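Local coordinates for conserved hypothetical protein (Sulfolobus solfataricus, PDB 2FNA) that binds ADP in a P-loop nucleotide site and is probably an archaeal AAA+ ATPase whose cellular role is not established, at residues E216-G221 / T247-I252. Sequence-based numbering, arbitrary orientation. Where two conformers were deposited one is given.
Sequences EFLRRG and TYFGFI. With ADP (adenosine-5'-diphosphate), chain D.
Phe217 and Thr247 meet beside the nucleoside of ADP, and their pairing illustrates how two packed helices can build one wall of a nucleotide pocket. The polar-to-aromatic part comes first: ring atom Phe217 CZ lies 3.4 Å from Thr247 OG1, which approaches the ring obliquely. That hydroxyl gives its proton to Pro243 O, one turn back along its own helix, and so meets the ring without an O-H directed at it. With OG1 beside the backbone N (chi1 -58°), Thr247 can reach both this carbonyl and the sugar, OG1 standing 3.4 Å from ADP C1'. The methyl CG2 meets the ribose too, 3.8 Å from ADP O3'.

Phe217 meets the base by van der Waals contact. Its CE1 comes within 3.6 Å of ADP C2, which sits at the edge of the phenyl ring, near its plane, so the two aromatic groups are not stacked face to face. Leu3 and Phe209 also touch this phenylalanine. Cutting the ring back to an alanine is likely to leave a gap beside adenine C2 and take the aromatic neighbour from Thr247.

Farther from the nucleotide, the packing is purely apolar. Leu218 CD2 meets the edge of Phe249 at CD2, 4.1 Å away, the side chains crossing nearly at a right angle, and Val235 of helix 232-239 touches both. Leu218 CA and Gly250 CA are the nearest such pair, 6.8 Å apart. Helices 211-225 and 243-256 follow the parallel-sheet core, consistent with the helical lid of an AAA+ ATPase. No hydrogen bond crosses between residues 216-221 and 247-252; this modest interface offers the nucleoside van der Waals contact, while polar bonds to ADP come from elsewhere, Ser7 and Phe16 among them.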
loop_
_atom_site.group_PDB
_atom_site.type_symbol
_atom_site.label_atom_id
_atom_site.label_comp_id
_atom_site.label_asym_id
_atom_site.label_seq_id
_atom_site.Cartn_x
_atom_site.Cartn_y
_atom_site.Cartn_z
ATOM N N GLU A 216 16.621 16.593 -5.865
ATOM C CA GLU A 216 17.226 15.846 -6.954
ATOM C C GLU A 216 16.181 15.188 -7.869
ATOM O O GLU A 216 16.407 15.072 -9.058
ATOM C CB GLU A 216 18.220 14.823 -6.405
ATOM C CG GLU A 216 19.031 14.085 -7.472
ATOM C CD GLU A 216 19.712 15.016 -8.501
ATOM O OE1 GLU A 216 20.199 16.120 -8.132
ATOM O OE2 GLU A 216 19.755 14.619 -9.687
ATOM N N PHE A 217 15.042 14.768 -7.317
ATOM C CA PHE A 217 13.944 14.158 -8.096
ATOM C C PHE A 217 13.357 15.163 -9.087
ATOM O O PHE A 217 13.167 14.879 -10.276
ATOM C CB PHE A 217 12.856 13.662 -7.119
ATOM C CG PHE A 217 11.581 13.226 -7.772
ATOM C CD1 PHE A 217 11.555 12.078 -8.541
ATOM C CD2 PHE A 217 10.403 13.950 -7.611
ATOM C CE1 PHE A 217 10.406 11.648 -9.149
ATOM C CE2 PHE A 217 9.243 13.528 -8.207
ATOM C CZ PHE A 217 9.231 12.365 -9.000
ATOM N N LEU A 218 13.068 16.350 -8.582
ATOM C CA LEU A 218 12.494 17.419 -9.402
ATOM C C LEU A 218 13.484 17.873 -10.457
ATOM O O LEU A 218 13.119 18.014 -11.620
ATOM C CB LEU A 218 12.168 18.609 -8.528
ATOM C CG LEU A 218 10.997 18.370 -7.595
ATOM C CD1 LEU A 218 10.835 19.588 -6.795
ATOM C CD2 LEU A 218 9.724 18.071 -8.393
ATOM N N ARG A 219 14.723 18.113 -10.008
ATOM C CA ARG A 219 15.833 18.490 -10.894
ATOM C C ARG A 219 15.926 17.520 -12.052
ATOM O O ARG A 219 16.009 17.911 -13.201
ATOM C CB ARG A 219 17.183 18.486 -10.148
ATOM C CG ARG A 219 18.274 19.240 -10.891
ATOM C CD ARG A 219 19.728 18.813 -10.536
ATOM N NE ARG A 219 20.219 17.464 -10.901
ATOM C CZ ARG A 219 19.833 16.689 -11.922
ATOM N NH1 ARG A 219 18.888 17.045 -12.769
ATOM N NH2 ARG A 219 20.406 15.504 -12.098
ATOM N N ARG A 220 15.898 16.233 -11.749
ATOM C CA ARG A 220 15.964 15.232 -12.796
ATOM C C ARG A 220 14.778 15.291 -13.771
ATOM O O ARG A 220 14.960 15.132 -14.966
ATOM C CB ARG A 220 16.102 13.839 -12.205
ATOM C CG ARG A 220 15.900 12.788 -13.252
ATOM C CD ARG A 220 16.478 11.457 -12.907
ATOM N NE ARG A 220 15.805 10.471 -13.746
ATOM C CZ ARG A 220 15.963 9.159 -13.648
ATOM N NH1 ARG A 220 16.802 8.656 -12.743
ATOM N NH2 ARG A 220 15.273 8.356 -14.463
ATOM N N GLY A 221 13.568 15.542 -13.284
ATOM C CA GLY A 221 12.402 15.539 -14.169
ATOM C C GLY A 221 12.331 16.772 -15.042
ATOM O O GLY A 221 11.849 16.728 -16.189
ATOM N N THR A 247 5.572 14.291 -7.654
ATOM C CA THR A 247 5.278 13.848 -9.020
ATOM C C THR A 247 4.133 14.638 -9.663
ATOM O O THR A 247 4.259 15.063 -10.798
ATOM C CB THR A 247 4.907 12.343 -9.028
ATOM O OG1 THR A 247 5.973 11.580 -8.471
ATOM C CG2 THR A 247 4.623 11.785 -10.453
ATOM N N TYR A 248 3.008 14.755 -8.957
ATOM C CA TYR A 248 1.866 15.526 -9.414
ATOM C C TYR A 248 2.268 16.989 -9.655
ATOM O O TYR A 248 2.022 17.497 -10.700
ATOM C CB TYR A 248 0.756 15.474 -8.364
ATOM C CG TYR A 248 -0.578 16.006 -8.839
ATOM C CD1 TYR A 248 -1.462 15.177 -9.519
ATOM C CD2 TYR A 248 -0.966 17.321 -8.592
ATOM C CE1 TYR A 248 -2.707 15.654 -9.961
ATOM C CE2 TYR A 248 -2.200 17.794 -9.035
ATOM C CZ TYR A 248 -3.066 16.958 -9.715
ATOM O OH TYR A 248 -4.327 17.420 -10.190
ATOM N N PHE A 249 2.937 17.624 -8.684
ATOM C CA PHE A 249 3.476 18.968 -8.854
ATOM C C PHE A 249 4.300 19.083 -10.118
ATOM O O PHE A 249 4.148 20.012 -10.873
ATOM C CB PHE A 249 4.377 19.392 -7.684
ATOM C CG PHE A 249 5.168 20.637 -7.993
ATOM C CD1 PHE A 249 4.571 21.894 -7.886
ATOM C CD2 PHE A 249 6.472 20.560 -8.446
ATOM C CE1 PHE A 249 5.253 23.027 -8.215
ATOM C CE2 PHE A 249 7.161 21.710 -8.770
ATOM C CZ PHE A 249 6.538 22.948 -8.663
ATOM N N GLY A 250 5.219 18.140 -10.328
ATOM C CA GLY A 250 6.084 18.191 -11.487
ATOM C C GLY A 250 5.262 18.121 -12.749
ATOM O O GLY A 250 5.507 18.845 -13.691
ATOM N N PHE A 251 4.240 17.275 -12.747
ATOM C CA PHE A 251 3.390 17.140 -13.906
ATOM C C PHE A 251 2.655 18.464 -14.177
ATOM O O PHE A 251 2.666 18.961 -15.307
ATOM C CB PHE A 251 2.390 15.982 -13.745
ATOM C CG PHE A 251 1.517 15.788 -14.967
ATOM C CD1 PHE A 251 0.457 16.635 -15.211
ATOM C CD2 PHE A 251 1.796 14.795 -15.886
ATOM C CE1 PHE A 251 -0.323 16.523 -16.375
ATOM C CE2 PHE A 251 1.026 14.662 -17.032
ATOM C CZ PHE A 251 -0.048 15.525 -17.269
ATOM N N ILE A 252 2.023 19.021 -13.144
ATOM C CA ILE A 252 1.263 20.249 -13.297
ATOM C C ILE A 252 2.151 21.400 -13.711
ATOM O O ILE A 252 1.780 22.193 -14.583
ATOM C CB ILE A 252 0.479 20.645 -12.010
ATOM C CG1 ILE A 252 -0.535 19.565 -11.625
ATOM C CG2 ILE A 252 -0.247 21.955 -12.220
ATOM C CD1 ILE A 252 -1.532 19.249 -12.694
HETATM P PB ADP D . 2.238 3.615 -3.404
HETATM O O1B ADP D . 3.343 3.521 -2.402
HETATM O O2B ADP D . 1.065 4.436 -2.877
HETATM O O3B ADP D . 1.845 2.353 -4.095
HETATM P PA ADP D . 2.805 4.520 -6.157
HETATM O O1A ADP D . 3.704 3.505 -6.786
HETATM O O2A ADP D . 1.400 4.338 -6.553
HETATM O O3A ADP D . 2.898 4.638 -4.538
HETATM O "O5'" ADP D . 3.433 5.940 -6.495
HETATM C "C5'" ADP D . 2.746 7.174 -6.224
HETATM C "C4'" ADP D . 3.030 8.180 -7.337
HETATM O "O4'" ADP D . 4.342 8.701 -7.249
HETATM C "C3'" ADP D . 2.931 7.623 -8.723
HETATM O "O3'" ADP D . 2.565 8.715 -9.594
HETATM C "C2'" ADP D . 4.347 7.213 -9.061
HETATM O "O2'" ADP D . 4.606 7.229 -10.457
HETATM C "C1'" ADP D . 5.114 8.303 -8.367
HETATM N N9 ADP D . 6.417 7.920 -7.833
HETATM C C8 ADP D . 6.655 7.468 -6.583
HETATM N N7 ADP D . 7.962 7.280 -6.401
HETATM C C5 ADP D . 8.581 7.593 -7.564
HETATM C C6 ADP D . 9.969 7.630 -8.075
HETATM N N6 ADP D . 10.995 7.246 -7.288
HETATM N N1 ADP D . 10.185 8.061 -9.350
HETATM C C2 ADP D . 9.179 8.461 -10.150
HETATM N N3 ADP D . 7.896 8.462 -9.752
HETATM C C4 ADP D . 7.559 8.053 -8.497
#